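Local coordinates for putative LacI-family transcriptional regulator (Bacteroides fragilis, PDB 3GBV), which probably regulates transcription as a LacI-family DNA-binding protein, its periplasmic-binding-protein-like part presumably sensing a small effector, at residues 55-58 with 59-63; 150-153 with 154-157; 97-101 with 102-106. All blocks are in the same frame, centred on the assembly; numbering follows the deposited sequence.

Contact 1 (55-58 with 59-63); sequences YNSF and VATSQ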
# COMPACT_ATOMS: atom_id res chain seq x y z
N TYR A 55 17.85 -10.70 30.25
CA TYR A 55 17.22 -12.00 30.46
C TYR A 55 16.49 -12.10 31.78
O TYR A 55 15.30 -12.41 31.81
CB TYR A 55 18.27 -13.11 30.40
CG TYR A 55 17.78 -14.44 30.93
CD1 TYR A 55 17.02 -15.30 30.15
CD2 TYR A 55 18.08 -14.84 32.24
CE1 TYR A 55 16.57 -16.53 30.65
CE2 TYR A 55 17.64 -16.06 32.75
CZ TYR A 55 16.89 -16.90 31.95
OH TYR A 55 16.49 -18.11 32.47
N ASN A 56 17.21 -11.85 32.87
CA ASN A 56 16.62 -11.93 34.19
C ASN A 56 15.40 -11.02 34.31
O ASN A 56 14.41 -11.38 34.95
CB ASN A 56 17.67 -11.58 35.24
CG ASN A 56 18.87 -12.50 35.19
OD1 ASN A 56 18.79 -13.68 35.57
ND2 ASN A 56 19.99 -11.98 34.71
N SER A 57 15.46 -9.86 33.67
CA SER A 57 14.35 -8.92 33.71
C SER A 57 13.17 -9.47 32.92
O SER A 57 12.04 -9.50 33.42
CB SER A 57 14.75 -7.56 33.13
OG SER A 57 13.66 -6.66 33.15
N PHE A 58 13.45 -9.91 31.69
CA PHE A 58 12.41 -10.46 30.82
C PHE A 58 11.70 -11.63 31.50
O PHE A 58 10.48 -11.75 31.41
CB PHE A 58 12.99 -10.94 29.49
CG PHE A 58 11.99 -11.65 28.63
CD1 PHE A 58 10.90 -10.97 28.09
CD2 PHE A 58 12.08 -13.03 28.43
CE1 PHE A 58 9.92 -11.65 27.37
CE2 PHE A 58 11.09 -13.72 27.72
CZ PHE A 58 10.01 -13.03 27.19
N VAL A 59 12.47 -12.49 32.16
CA VAL A 59 11.91 -13.64 32.85
C VAL A 59 10.96 -13.17 33.95
O VAL A 59 9.84 -13.67 34.06
CB VAL A 59 13.04 -14.49 33.50
CG1 VAL A 59 12.44 -15.59 34.37
CG2 VAL A 59 13.93 -15.09 32.42
N ALA A 60 11.41 -12.21 34.74
CA ALA A 60 10.60 -11.68 35.83
C ALA A 60 9.26 -11.13 35.33
O ALA A 60 8.22 -11.41 35.92
CB ALA A 60 11.36 -10.59 36.57
N THR A 61 9.29 -10.36 34.25
CA THR A 61 8.06 -9.79 33.71
C THR A 61 7.18 -10.87 33.06
O THR A 61 5.96 -10.87 33.22
CB THR A 61 8.33 -8.69 32.66
OG1 THR A 61 8.84 -9.28 31.46
CG2 THR A 61 9.36 -7.69 33.19
N SER A 62 7.81 -11.78 32.33
CA SER A 62 7.08 -12.85 31.65
C SER A 62 6.41 -13.73 32.68
O SER A 62 5.27 -14.16 32.50
CB SER A 62 8.03 -13.69 30.79
OG SER A 62 8.92 -14.42 31.60
N GLN A 63 7.13 -14.00 33.77
CA GLN A 63 6.61 -14.81 34.86
C GLN A 63 5.41 -14.08 35.48
O GLN A 63 4.40 -14.70 35.83
CB GLN A 63 7.69 -15.00 35.93
CG GLN A 63 7.24 -15.78 37.15
CD GLN A 63 7.00 -17.25 36.86
OE1 GLN A 63 7.95 -18.00 36.61
NE2 GLN A 63 5.74 -17.67 36.88

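Contact 2 (150-153 with 154-157); sequences GSNQ and QESR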
# COMPACT_ATOMS: atom_id res chain seq x y z
N GLY A 150 18.97 -8.60 17.66
CA GLY A 150 17.64 -8.80 18.23
C GLY A 150 16.35 -8.65 17.44
O GLY A 150 15.55 -7.75 17.72
N SER A 151 16.11 -9.56 16.49
CA SER A 151 14.89 -9.57 15.69
C SER A 151 15.00 -10.56 14.54
O SER A 151 15.77 -10.35 13.60
CB SER A 151 14.60 -8.18 15.12
OG SER A 151 13.47 -8.21 14.26
N ASN A 152 14.23 -11.64 14.60
CA ASN A 152 14.26 -12.62 13.53
C ASN A 152 13.75 -12.02 12.23
O ASN A 152 14.28 -12.30 11.15
CB ASN A 152 13.43 -13.86 13.90
CG ASN A 152 14.10 -14.72 14.96
OD1 ASN A 152 15.33 -14.81 15.00
ND2 ASN A 152 13.30 -15.37 15.80
N GLN A 153 12.72 -11.18 12.32
CA GLN A 153 12.17 -10.52 11.14
C GLN A 153 13.31 -9.75 10.46
O GLN A 153 13.49 -9.86 9.25
CB GLN A 153 11.04 -9.55 11.54
CG GLN A 153 10.54 -8.63 10.42
CD GLN A 153 9.65 -9.32 9.40
OE1 GLN A 153 9.67 -8.98 8.21
NE2 GLN A 153 8.85 -10.28 9.86
N GLN A 154 14.08 -9.00 11.25
CA GLN A 154 15.20 -8.21 10.72
C GLN A 154 16.28 -9.06 10.08
O GLN A 154 16.71 -8.78 8.96
CB GLN A 154 15.82 -7.37 11.84
CG GLN A 154 14.98 -6.16 12.24
CD GLN A 154 15.49 -5.51 13.50
OE1 GLN A 154 16.64 -5.68 13.87
NE2 GLN A 154 14.62 -4.75 14.17
N GLU A 155 16.72 -10.09 10.79
CA GLU A 155 17.76 -10.99 10.30
C GLU A 155 17.32 -11.66 9.00
O GLU A 155 18.04 -11.68 8.01
CB GLU A 155 18.05 -12.08 11.34
CG GLU A 155 19.21 -13.00 10.98
CD GLU A 155 19.05 -14.40 11.57
OE1 GLU A 155 18.66 -14.50 12.76
OE2 GLU A 155 19.33 -15.39 10.86
N SER A 156 16.11 -12.20 9.02
CA SER A 156 15.55 -12.88 7.87
C SER A 156 15.41 -11.94 6.66
O SER A 156 15.68 -12.34 5.52
CB SER A 156 14.19 -13.45 8.28
OG SER A 156 13.92 -14.64 7.57
N ARG A 157 14.98 -10.70 6.91
CA ARG A 157 14.84 -9.71 5.84
C ARG A 157 16.18 -9.56 5.15
O ARG A 157 16.25 -9.46 3.92
CB ARG A 157 14.42 -8.34 6.40
CG ARG A 157 12.93 -8.18 6.66
CD ARG A 157 12.65 -6.88 7.40
NE ARG A 157 11.23 -6.74 7.75
CZ ARG A 157 10.76 -5.78 8.53
NH1 ARG A 157 11.59 -4.88 9.04
NH2 ARG A 157 9.46 -5.71 8.79

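Contact 3 (97-101 with 102-106); sequences YIYID and SQIKD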
# COMPACT_ATOMS: atom_id res chain seq x y z
N TYR A 97 -1.21 -18.40 22.52
CA TYR A 97 -0.46 -17.17 22.29
C TYR A 97 -0.24 -16.86 20.82
O TYR A 97 -0.14 -17.76 19.97
CB TYR A 97 0.87 -17.22 23.04
CG TYR A 97 1.84 -18.29 22.60
CD1 TYR A 97 2.77 -18.05 21.59
CD2 TYR A 97 1.88 -19.53 23.25
CE1 TYR A 97 3.73 -19.00 21.25
CE2 TYR A 97 2.83 -20.49 22.91
CZ TYR A 97 3.75 -20.22 21.92
OH TYR A 97 4.72 -21.15 21.62
N ILE A 98 -0.16 -15.57 20.53
CA ILE A 98 0.02 -15.08 19.18
C ILE A 98 1.33 -14.31 19.00
O ILE A 98 1.68 -13.47 19.82
CB ILE A 98 -1.15 -14.14 18.78
CG1 ILE A 98 -2.46 -14.92 18.75
CG2 ILE A 98 -0.86 -13.47 17.44
CD1 ILE A 98 -3.67 -14.07 18.52
N TYR A 99 2.06 -14.63 17.93
CA TYR A 99 3.29 -13.92 17.65
C TYR A 99 2.99 -12.79 16.67
O TYR A 99 2.18 -12.93 15.75
CB TYR A 99 4.35 -14.82 17.00
CG TYR A 99 5.05 -15.80 17.92
CD1 TYR A 99 5.34 -15.48 19.25
CD2 TYR A 99 5.45 -17.05 17.44
CE1 TYR A 99 6.03 -16.37 20.08
CE2 TYR A 99 6.14 -17.95 18.26
CZ TYR A 99 6.43 -17.61 19.57
OH TYR A 99 7.10 -18.51 20.37
N ILE A 100 3.66 -11.67 16.88
CA ILE A 100 3.53 -10.54 15.99
C ILE A 100 4.95 -10.13 15.63
O ILE A 100 5.87 -10.26 16.45
CB ILE A 100 2.80 -9.35 16.64
CG1 ILE A 100 3.42 -9.05 18.00
CG2 ILE A 100 1.32 -9.66 16.75
CD1 ILE A 100 2.78 -7.87 18.71
N ASP A 101 5.11 -9.65 14.40
CA ASP A 101 6.39 -9.19 13.89
C ASP A 101 7.39 -10.30 13.56
O ASP A 101 7.76 -10.48 12.40
CB ASP A 101 7.02 -8.21 14.87
CG ASP A 101 8.17 -7.47 14.26
OD1 ASP A 101 7.93 -6.78 13.24
OD2 ASP A 101 9.29 -7.59 14.78
N SER A 102 7.83 -11.04 14.57
CA SER A 102 8.79 -12.12 14.37
C SER A 102 8.19 -13.47 14.75
O SER A 102 7.37 -13.55 15.67
CB SER A 102 10.05 -11.91 15.22
OG SER A 102 10.74 -10.73 14.88
N GLN A 103 8.60 -14.52 14.04
CA GLN A 103 8.13 -15.87 14.34
C GLN A 103 9.28 -16.53 15.10
O GLN A 103 10.42 -16.06 15.05
CB GLN A 103 7.89 -16.68 13.05
CG GLN A 103 7.10 -15.97 11.97
CD GLN A 103 6.87 -16.84 10.74
OE1 GLN A 103 6.15 -17.84 10.80
NE2 GLN A 103 7.49 -16.47 9.62
N ILE A 104 8.97 -17.60 15.82
CA ILE A 104 9.96 -18.38 16.56
C ILE A 104 9.65 -19.81 16.14
O ILE A 104 8.86 -20.51 16.78
CB ILE A 104 9.81 -18.21 18.11
CG1 ILE A 104 10.14 -16.77 18.52
CG2 ILE A 104 10.73 -19.19 18.84
CD1 ILE A 104 10.09 -16.50 20.01
N LYS A 105 10.26 -20.21 15.03
CA LYS A 105 10.07 -21.52 14.43
C LYS A 105 10.00 -22.73 15.35
O LYS A 105 9.12 -23.58 15.20
CB LYS A 105 11.14 -21.74 13.36
CG LYS A 105 10.98 -20.83 12.14
CD LYS A 105 9.73 -21.21 11.35
CE LYS A 105 9.41 -20.17 10.30
NZ LYS A 105 10.60 -19.87 9.47
N ASP A 106 10.92 -22.84 16.30
CA ASP A 106 10.93 -23.99 17.20
C ASP A 106 9.82 -23.92 18.25
O ASP A 106 9.73 -24.80 19.11
CB ASP A 106 12.29 -24.12 17.90
CG ASP A 106 12.51 -23.04 18.94
OD1 ASP A 106 12.39 -21.84 18.60
OD2 ASP A 106 12.82 -23.39 20.09

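Contact 1 (55-58 with 59-63)
V59 lays its CG2 methyl over one face of the Y55 ring, a CH-pi contact between residues one turn apart on helix 55-66, in the lobe of the periplasmic-binding-protein fold built round the six-stranded parallel sheet. The methyl sits 3.6 Å from the centroid of the Y55 ring and 17° off its normal, with the ring atom CE1 among the closest to it. The Y55 ring swings beside its own carbonyl (chi1 166°), and CG2 of V59 stands beside the V59 backbone N; with one turn between them, these two rotamers bring methyl and ring together. The backbone bond from V59 N to Y55 O, 2.9 Å long, fixes their spacing.

On a neighbouring flank of the helix F58 is buried. One face of its ring receives S62 CB, a looser contact of 4.2 Å measured from F58 CZ. The carbonyl of F58 takes two donors from the same face of its plane: S62 N at 2.8 Å from F58 O, and the hydroxyl T61 OG1 at 3.0 Å from F58 O. With chi1 at 72°, T61 holds OG1 between its own N and carbonyl carbon, turned back along the helix.

Farther out, S57 N is hydrogen-bonded to D54 OD1 at the start of the helix, while Y50 and Y82 meet the rings of F58 and Y55, respectively, edge-to-face. V59 O is doubly used as well: Q63 N donates to it along the backbone, and S62 OG donates from 2.7 Å to the same V59 O.

Contact 2 (150-153 with 154-157)
Q153 and R157, one turn apart at the start of helix 152-168, set their flat ends steeply against each other, the amide and guanidinium planes 70° apart. Q153 OE1 accepts from R157 NE at 2.8 Å. On the acceptor side the geometry is good, since the donor lies in the carbonyl plane on a lone pair; on the donor side the bond is bent to 132°, because OE1 stands out of the guanidinium plane. The first torsion of Q153, with CG opposite the backbone N, sets that CG over one guanidinium face, 3.1 Å above the plane of R157, and the bend at chi2 (76°) then brings OE1 round to NE. R157 itself runs extended from CG to NE, and its backbone N is bonded to Q153 O, so the same two residues are joined twice.

At the first turn S151 is the N-cap. Its OG accepts from Q154 N at 3.2 Å, and S151 O takes E155 N. Q154 CG lies alongside the serine, 3.3 Å from S151 OG. N152 and E155 run side by side in the same direction, but the N152 amide is engaged elsewhere, ND2 donating a hydrogen bond to Q103 O.

The turn belongs to the beta-alpha-beta unit of strand 137-144, helix 152-168 and strand 173-180, yet it faces the other lobe: Q153 NE2 is hydrogen-bonded to D101 O and Q115 O, just beyond strands 97-100 and 111-114. R157 packs on helix 117-131 through S117 and S120, and a weak bond from NH1 to F207 O returns it to the end of strand 203-206.

Contact 3 (97-101 with 102-106)
Y99 and I104 make the dense half of this contact, their side chains crossing at about a right angle where the chain leaves strand 97-100 and doubles back beside it. I104 CB lies 3.5 Å from Y99 OH and 3.7 Å from Y99 CE2, and the isoleucine's CD1 reaches the same end of the ring. With chi1 at -75°, the Y99 ring stands beside its own backbone N, where it can meet the returning chain; S102 O comes to 3.5 Å from Y99 CB, obliquely to the ring. Y97 supports this from within the strand, its CD1 edge 3.9 Å above the plane of the Y99 ring. Both phenol oxygens are hydrogen-bonded to A107 O, farther along the loop, and T87 of helix 84-93 touches both tyrosines.

The reversal itself is a classic gamma turn at D101, whose phi and psi are 74° and -65°. S102 N donates to I100 O at 2.8 Å, reaching it from above the carbonyl plane rather than on a lone pair, as so small a ring of atoms requires. S102 OG accepts a hydrogen bond from Q153 N, the backbone of helix 152-168.

Packing is slacker on the remaining side. D101 is partly exposed, and its side chain lies about 3 Å from a bound 1,2-ethanediol, probably from the crystallisation liquor. OD2 of D101 stays 3.5 Å from S102 OG, a weak and unsettled bond at most. Q103, also partly exposed, starts its side chain away from the strand. Y99-I104 packing and the bonds to A107 O together hold the loop against the strand, while the more open D101 side stays in reach of small molecules, consistent with the effector cleft expected between the two lobes in this family.

From the N terminus the order is contact 1, contact 3, contact 2; they follow in series, none enclosing or crossing another. Contact 1 lies within helix 55-66, on one side of the parallel sheet, and closes no more than helical turns. Contact 3 closes the tight reversal after strand 97-100 of that sheet. Contact 2 opens helix 152-168, which lies between strands 137-144 and 173-180 of the second, mixed sheet. Contacts 2 and 3 touch directly, their centres about 12 Å apart, and so tie the two lobes together. Contact 1 stands aside, its nearest atoms about 8 Å from contact 3 and about 12 Å from contact 2.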